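Local coordinates for protein histidine kinase (Caulobacter vibrioides, PDB 6TNE) that forms the receiver domain of a hybrid histidine kinase and probably takes part in phosphotransfer, as CheY-like domains do, at residues Arg2-Glu7 with Leu28-Gly33; Met78-Tyr83 with Lys103-Lys108. All coordinates share one frame; numbering follows the deposited sequence.

Interaction 1 (Arg2-Glu7 with Leu28-Gly33)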
loop_
_atom_site.group_PDB
_atom_site.type_symbol
_atom_site.label_atom_id
_atom_site.label_comp_id
_atom_site.label_asym_id
_atom_site.label_seq_id
_atom_site.Cartn_x
_atom_site.Cartn_y
_atom_site.Cartn_z
ATOM N N ARG A 2 0.571 0.218 -10.735
ATOM C CA ARG A 2 1.625 0.778 -9.884
ATOM C C ARG A 2 1.121 0.830 -8.436
ATOM O O ARG A 2 0.160 1.541 -8.132
ATOM C CB ARG A 2 2.038 2.174 -10.360
ATOM C CG ARG A 2 3.097 2.811 -9.460
ATOM C CD ARG A 2 3.687 4.077 -10.109
ATOM N NE ARG A 2 4.620 3.757 -11.193
ATOM C CZ ARG A 2 5.095 4.621 -12.073
ATOM N NH1 ARG A 2 4.717 5.894 -12.057
ATOM N NH2 ARG A 2 5.946 4.186 -12.989
ATOM N N ILE A 3 1.747 0.049 -7.558
ATOM C CA ILE A 3 1.305 -0.099 -6.174
ATOM C C ILE A 3 2.365 0.540 -5.299
ATOM O O ILE A 3 3.539 0.201 -5.418
ATOM C CB ILE A 3 1.142 -1.584 -5.802
ATOM C CG1 ILE A 3 0.098 -2.243 -6.725
ATOM C CG2 ILE A 3 0.715 -1.721 -4.340
ATOM C CD1 ILE A 3 0.029 -3.744 -6.541
ATOM N N LEU A 4 1.947 1.418 -4.379
ATOM C CA LEU A 4 2.835 1.900 -3.326
ATOM C C LEU A 4 2.550 1.026 -2.105
ATOM O O LEU A 4 1.419 1.022 -1.611
ATOM C CB LEU A 4 2.555 3.389 -3.059
ATOM C CG LEU A 4 3.266 4.012 -1.870
ATOM C CD1 LEU A 4 4.754 3.786 -1.882
ATOM C CD2 LEU A 4 2.914 5.530 -1.830
ATOM N N PHE A 5 3.557 0.299 -1.635
ATOM C CA PHE A 5 3.407 -0.704 -0.577
ATOM C C PHE A 5 4.256 -0.243 0.594
ATOM O O PHE A 5 5.495 -0.221 0.499
ATOM C CB PHE A 5 3.862 -2.082 -1.087
ATOM C CG PHE A 5 3.353 -3.235 -0.280
ATOM C CD1 PHE A 5 3.554 -3.352 1.074
ATOM C CD2 PHE A 5 2.574 -4.207 -0.883
ATOM C CE1 PHE A 5 3.027 -4.428 1.796
ATOM C CE2 PHE A 5 2.057 -5.305 -0.179
ATOM C CZ PHE A 5 2.284 -5.418 1.179
ATOM N N VAL A 6 3.609 0.122 1.691
ATOM C CA VAL A 6 4.245 0.718 2.859
ATOM C C VAL A 6 4.147 -0.269 4.008
ATOM O O VAL A 6 3.047 -0.601 4.465
ATOM C CB VAL A 6 3.582 2.050 3.216
ATOM C CG1 VAL A 6 4.404 2.770 4.283
ATOM C CG2 VAL A 6 3.341 2.904 1.966
ATOM N N GLU A 7 5.292 -0.763 4.481
ATOM C CA GLU A 7 5.333 -1.789 5.519
ATOM C C GLU A 7 6.729 -1.731 6.126
ATOM O O GLU A 7 7.726 -1.819 5.412
ATOM C CB GLU A 7 5.018 -3.157 4.894
ATOM C CG GLU A 7 5.325 -4.370 5.761
ATOM C CD GLU A 7 4.567 -4.357 7.042
ATOM O OE1 GLU A 7 3.362 -4.611 7.017
ATOM O OE2 GLU A 7 5.145 -4.065 8.104
ATOM N N LEU A 28 6.306 -0.065 -5.632
ATOM C CA LEU A 28 7.204 0.898 -5.026
ATOM C C LEU A 28 7.129 0.651 -3.529
ATOM O O LEU A 28 6.072 0.824 -2.908
ATOM C CB LEU A 28 6.704 2.305 -5.323
ATOM C CG LEU A 28 6.605 2.683 -6.808
ATOM C CD1 LEU A 28 6.186 4.123 -7.005
ATOM C CD2 LEU A 28 7.932 2.463 -7.509
ATOM N N GLU A 29 8.229 0.293 -2.933
ATOM C CA GLU A 29 8.248 -0.078 -1.521
ATOM C C GLU A 29 8.652 1.099 -0.647
ATOM O O GLU A 29 9.567 1.864 -1.016
ATOM C CB GLU A 29 9.244 -1.202 -1.296
ATOM C CG GLU A 29 8.787 -2.536 -1.889
ATOM C CD GLU A 29 9.857 -3.606 -1.705
ATOM O OE1 GLU A 29 10.128 -4.000 -0.547
ATOM O OE2 GLU A 29 10.431 -4.048 -2.722
ATOM N N ALA A 30 8.047 1.188 0.526
ATOM C CA ALA A 30 8.445 2.169 1.521
ATOM C C ALA A 30 8.406 1.479 2.877
ATOM O O ALA A 30 7.544 0.629 3.123
ATOM C CB ALA A 30 7.485 3.371 1.499
ATOM N N ALA A 31 9.306 1.873 3.787
ATOM C CA ALA A 31 9.348 1.288 5.109
ATOM C C ALA A 31 8.670 2.156 6.154
ATOM O O ALA A 31 8.524 1.715 7.294
ATOM C CB ALA A 31 10.787 1.031 5.553
ATOM N N ASP A 32 8.254 3.360 5.800
ATOM C CA ASP A 32 7.600 4.230 6.768
ATOM C C ASP A 32 6.827 5.297 6.014
ATOM O O ASP A 32 6.944 5.450 4.790
ATOM C CB ASP A 32 8.539 4.857 7.797
ATOM C CG ASP A 32 9.614 5.625 7.191
ATOM O OD1 ASP A 32 9.439 6.430 6.289
ATOM O OD2 ASP A 32 10.733 5.434 7.634
ATOM N N GLY A 33 6.002 6.026 6.761
ATOM C CA GLY A 33 5.136 7.002 6.137
ATOM C C GLY A 33 5.852 8.187 5.569
ATOM O O GLY A 33 5.436 8.745 4.561
#
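Leu28 bridges Ile3 and Phe5 through its backbone. Leu28 N donates to Ile3 O at 2.8 Å, and Phe5 N donates to Leu28 O at 2.9 Å. The pattern repeats two residues further on. Ala30 N reaches Phe5 O at 2.9 Å, and Glu7 N reaches Ala30 O at 3.0 Å. The strands are parallel, with 18° between their directions.

Leu4, Val6, Leu28 and Ala30 share one face. With CG anti to the backbone N (chi1 172°), Leu4 brings CD1 to 3.4 Å from Leu28 O. Val6 sets CG1 and CG2 equally against Ala30 CB, each at 4.2 Å. At the start of the strand, Arg2 CD lies 4.0 Å from Leu28 CD1, while its guanidinium goes on to Thr46 and Glu26.

Helix 33-42 covers this face through Ile39 and Ala36. Phe5 and Glu29 are on the other face, under helix 10-21, where Arg13 and Arg21 pair with Glu29. Asp32 caps helix 33-42.

The four backbone bonds fix the register up to Glu7. Its carboxylate lies close to that of Asp53, and a salt bridge from Lys103 probably offsets this crowding of negative charge, consistent with the acidic pocket of receiver domains.

Interaction 2 (Met78-Tyr83 with Lys103-Lys108)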
loop_
_atom_site.group_PDB
_atom_site.type_symbol
_atom_site.label_atom_id
_atom_site.label_comp_id
_atom_site.label_asym_id
_atom_site.label_seq_id
_atom_site.Cartn_x
_atom_site.Cartn_y
_atom_site.Cartn_z
ATOM N N MET A 78 -5.648 0.228 0.714
ATOM C CA MET A 78 -5.866 -0.996 1.465
ATOM C C MET A 78 -4.952 -0.985 2.663
ATOM O O MET A 78 -3.714 -0.918 2.511
ATOM C CB MET A 78 -5.508 -2.171 0.594
ATOM C CG MET A 78 -5.698 -3.485 1.264
ATOM S SD MET A 78 -5.520 -4.911 0.208
ATOM C CE MET A 78 -3.972 -4.691 -0.569
ATOM N N PHE A 79 -5.519 -0.993 3.853
ATOM C CA PHE A 79 -4.761 -1.093 5.085
ATOM C C PHE A 79 -4.622 -2.538 5.481
ATOM O O PHE A 79 -5.557 -3.321 5.326
ATOM C CB PHE A 79 -5.455 -0.314 6.192
ATOM C CG PHE A 79 -5.338 1.167 6.016
ATOM C CD1 PHE A 79 -4.070 1.788 6.008
ATOM C CD2 PHE A 79 -6.456 1.941 5.800
ATOM C CE1 PHE A 79 -3.945 3.164 5.802
ATOM C CE2 PHE A 79 -6.328 3.308 5.571
ATOM C CZ PHE A 79 -5.090 3.910 5.581
ATOM N N ILE A 80 -3.476 -2.870 6.033
ATOM C CA ILE A 80 -3.182 -4.200 6.534
ATOM C C ILE A 80 -2.773 -4.074 7.996
ATOM O O ILE A 80 -2.096 -3.121 8.387
ATOM C CB ILE A 80 -2.113 -4.923 5.687
ATOM C CG1 ILE A 80 -0.747 -4.228 5.685
ATOM C CG2 ILE A 80 -2.617 -5.102 4.223
ATOM C CD1 ILE A 80 0.304 -4.967 4.948
ATOM N N SER A 81 -3.164 -5.047 8.816
ATOM C CA SER A 81 -2.723 -5.018 10.212
ATOM C C SER A 81 -3.051 -6.343 10.859
ATOM O O SER A 81 -4.028 -7.003 10.484
ATOM C CB SER A 81 -3.415 -3.935 11.064
ATOM O OG SER A 81 -2.860 -3.889 12.379
ATOM N N GLY A 82 -2.234 -6.708 11.865
ATOM C CA GLY A 82 -2.532 -7.835 12.730
ATOM C C GLY A 82 -3.543 -7.527 13.799
ATOM O O GLY A 82 -3.988 -8.450 14.490
ATOM N N TYR A 83 -3.887 -6.242 13.981
ATOM C CA TYR A 83 -4.947 -5.816 14.896
ATOM C C TYR A 83 -6.365 -5.811 14.319
ATOM O O TYR A 83 -6.584 -5.418 13.173
ATOM C CB TYR A 83 -4.585 -4.449 15.433
ATOM C CG TYR A 83 -3.286 -4.558 16.189
ATOM C CD1 TYR A 83 -3.264 -4.931 17.523
ATOM C CD2 TYR A 83 -2.068 -4.373 15.538
ATOM C CE1 TYR A 83 -2.066 -5.071 18.197
ATOM C CE2 TYR A 83 -0.871 -4.533 16.191
ATOM C CZ TYR A 83 -0.870 -4.873 17.527
ATOM O OH TYR A 83 0.330 -5.021 18.192
ATOM N N LYS A 103 -3.526 -9.164 8.678
ATOM C CA LYS A 103 -2.307 -9.955 8.726
ATOM C C LYS A 103 -2.495 -11.134 9.675
ATOM O O LYS A 103 -3.267 -11.050 10.634
ATOM C CB LYS A 103 -1.152 -9.088 9.211
ATOM C CG LYS A 103 -0.635 -8.107 8.153
ATOM C CD LYS A 103 0.789 -7.613 8.453
ATOM C CE LYS A 103 0.783 -6.213 8.899
ATOM N NZ LYS A 103 2.151 -5.719 9.261
ATOM N N PRO A 104 -1.799 -12.259 9.450
ATOM C CA PRO A 104 -0.844 -12.518 8.362
ATOM C C PRO A 104 -1.510 -12.568 6.998
ATOM O O PRO A 104 -2.621 -13.085 6.887
ATOM C CB PRO A 104 -0.270 -13.892 8.718
ATOM C CG PRO A 104 -1.285 -14.496 9.635
ATOM C CD PRO A 104 -1.867 -13.387 10.402
ATOM N N ILE A 105 -0.810 -12.051 5.984
ATOM C CA ILE A 105 -1.323 -11.938 4.627
ATOM C C ILE A 105 -1.221 -13.284 3.922
ATOM O O ILE A 105 -0.180 -13.942 3.952
ATOM C CB ILE A 105 -0.528 -10.879 3.850
ATOM C CG1 ILE A 105 -0.727 -9.496 4.465
ATOM C CG2 ILE A 105 -0.896 -10.920 2.368
ATOM C CD1 ILE A 105 -2.174 -9.159 4.760
ATOM N N ASP A 106 -2.303 -13.677 3.278
ATOM C CA ASP A 106 -2.393 -14.824 2.393
ATOM C C ASP A 106 -2.263 -14.268 0.967
ATOM O O ASP A 106 -3.022 -13.379 0.610
ATOM C CB ASP A 106 -3.820 -15.295 2.700
ATOM C CG ASP A 106 -4.287 -16.432 1.875
ATOM O OD1 ASP A 106 -4.248 -17.580 2.361
ATOM O OD2 ASP A 106 -4.809 -16.168 0.788
ATOM N N ILE A 107 -1.266 -14.729 0.175
ATOM C CA ILE A 107 -1.027 -14.115 -1.151
ATOM C C ILE A 107 -2.235 -14.250 -2.066
ATOM O O ILE A 107 -2.567 -13.325 -2.813
ATOM C CB ILE A 107 0.274 -14.592 -1.840
ATOM C CG1 ILE A 107 0.563 -13.776 -3.109
ATOM C CG2 ILE A 107 0.176 -16.019 -2.348
ATOM C CD1 ILE A 107 0.513 -12.241 -2.954
ATOM N N LYS A 108 -2.895 -15.404 -2.048
ATOM C CA LYS A 108 -4.063 -15.586 -2.897
ATOM C C LYS A 108 -5.097 -14.514 -2.601
ATOM O O LYS A 108 -5.646 -13.891 -3.518
ATOM C CB LYS A 108 -4.652 -16.982 -2.686
ATOM C CG LYS A 108 -5.939 -17.208 -3.519
ATOM C CD LYS A 108 -6.446 -18.667 -3.462
ATOM C CE LYS A 108 -7.793 -18.820 -4.202
ATOM N NZ LYS A 108 -8.156 -20.242 -4.547
#
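Lys103 N bonds to Ser81 O from an unusual direction. The distance is 2.9 Å and the N-H points almost straight at the oxygen, but the donor sits 61° out of the carbonyl plane, so the bond does not use a lone pair. It is the one hydrogen bond between 78-83 and 103-108. The next peptide link, Lys103 to Pro104, is cis.

The Lys103 side chain runs back along the end of strand 77-81. Its CB packs on Gly82 N at 3.7 Å. Further out, a bend at chi3 (-108°) lays CE 3.9 Å from Ser81 CA, where it also meets Ile80 CG1. NZ goes on to form salt bridges with Glu7 and Asp53, so the aliphatic part is held against the strand while the charged tip is gripped by two carboxylates.

Ile80 points toward the other segment. Its CG1 lies between the backbone N and the carbonyl carbon (chi1 63°), and its two branches divide the work. CG1 and CD1 meet Lys103, crossing it obliquely. CG2 meets Ile105 CD1 at 4.1 Å, and these two isoleucines cross at about a right angle. Leu110 of helix 107-118 packs on Ile105 as well. The start of that helix is capped by Asp106.

Ser81 directs its CB away from Lys103. Its OG accepts from Tyr83 N at 3.0 Å, which makes an ST turn just after the strand.

A lysine followed by a cis proline after the last strand, with a serine or threonine ending the strand before it, is a hallmark of CheY-like receiver domains. In that family the lysine, the serine or threonine and the acidic residues surround the phosphorylation site, and Asp53 is probably the phosphoacceptor here.

Overall arrangement
From the N terminus, strand 2-6 leads through helix 10-21 into strand 26-30, and interaction 1 closes this first beta-alpha-beta unit. Strand 26-30 is an outer strand of the parallel sheet, with order 2-1-3-4-5. The chain then passes through helix 33-42, strand 49-53 and helix 61-72 before interaction 2 opens at strand 77-81. That contact closes a loop through strand 98-102, at the far edge of the sheet; its residues 84-94 are not modelled. The two loops are in series and neither nest nor cross. They meet at the C-terminal ends of the strands, through the Glu7-Lys103 salt bridge and Phe5 CE1, 4.2 Å from Ile80 CD1.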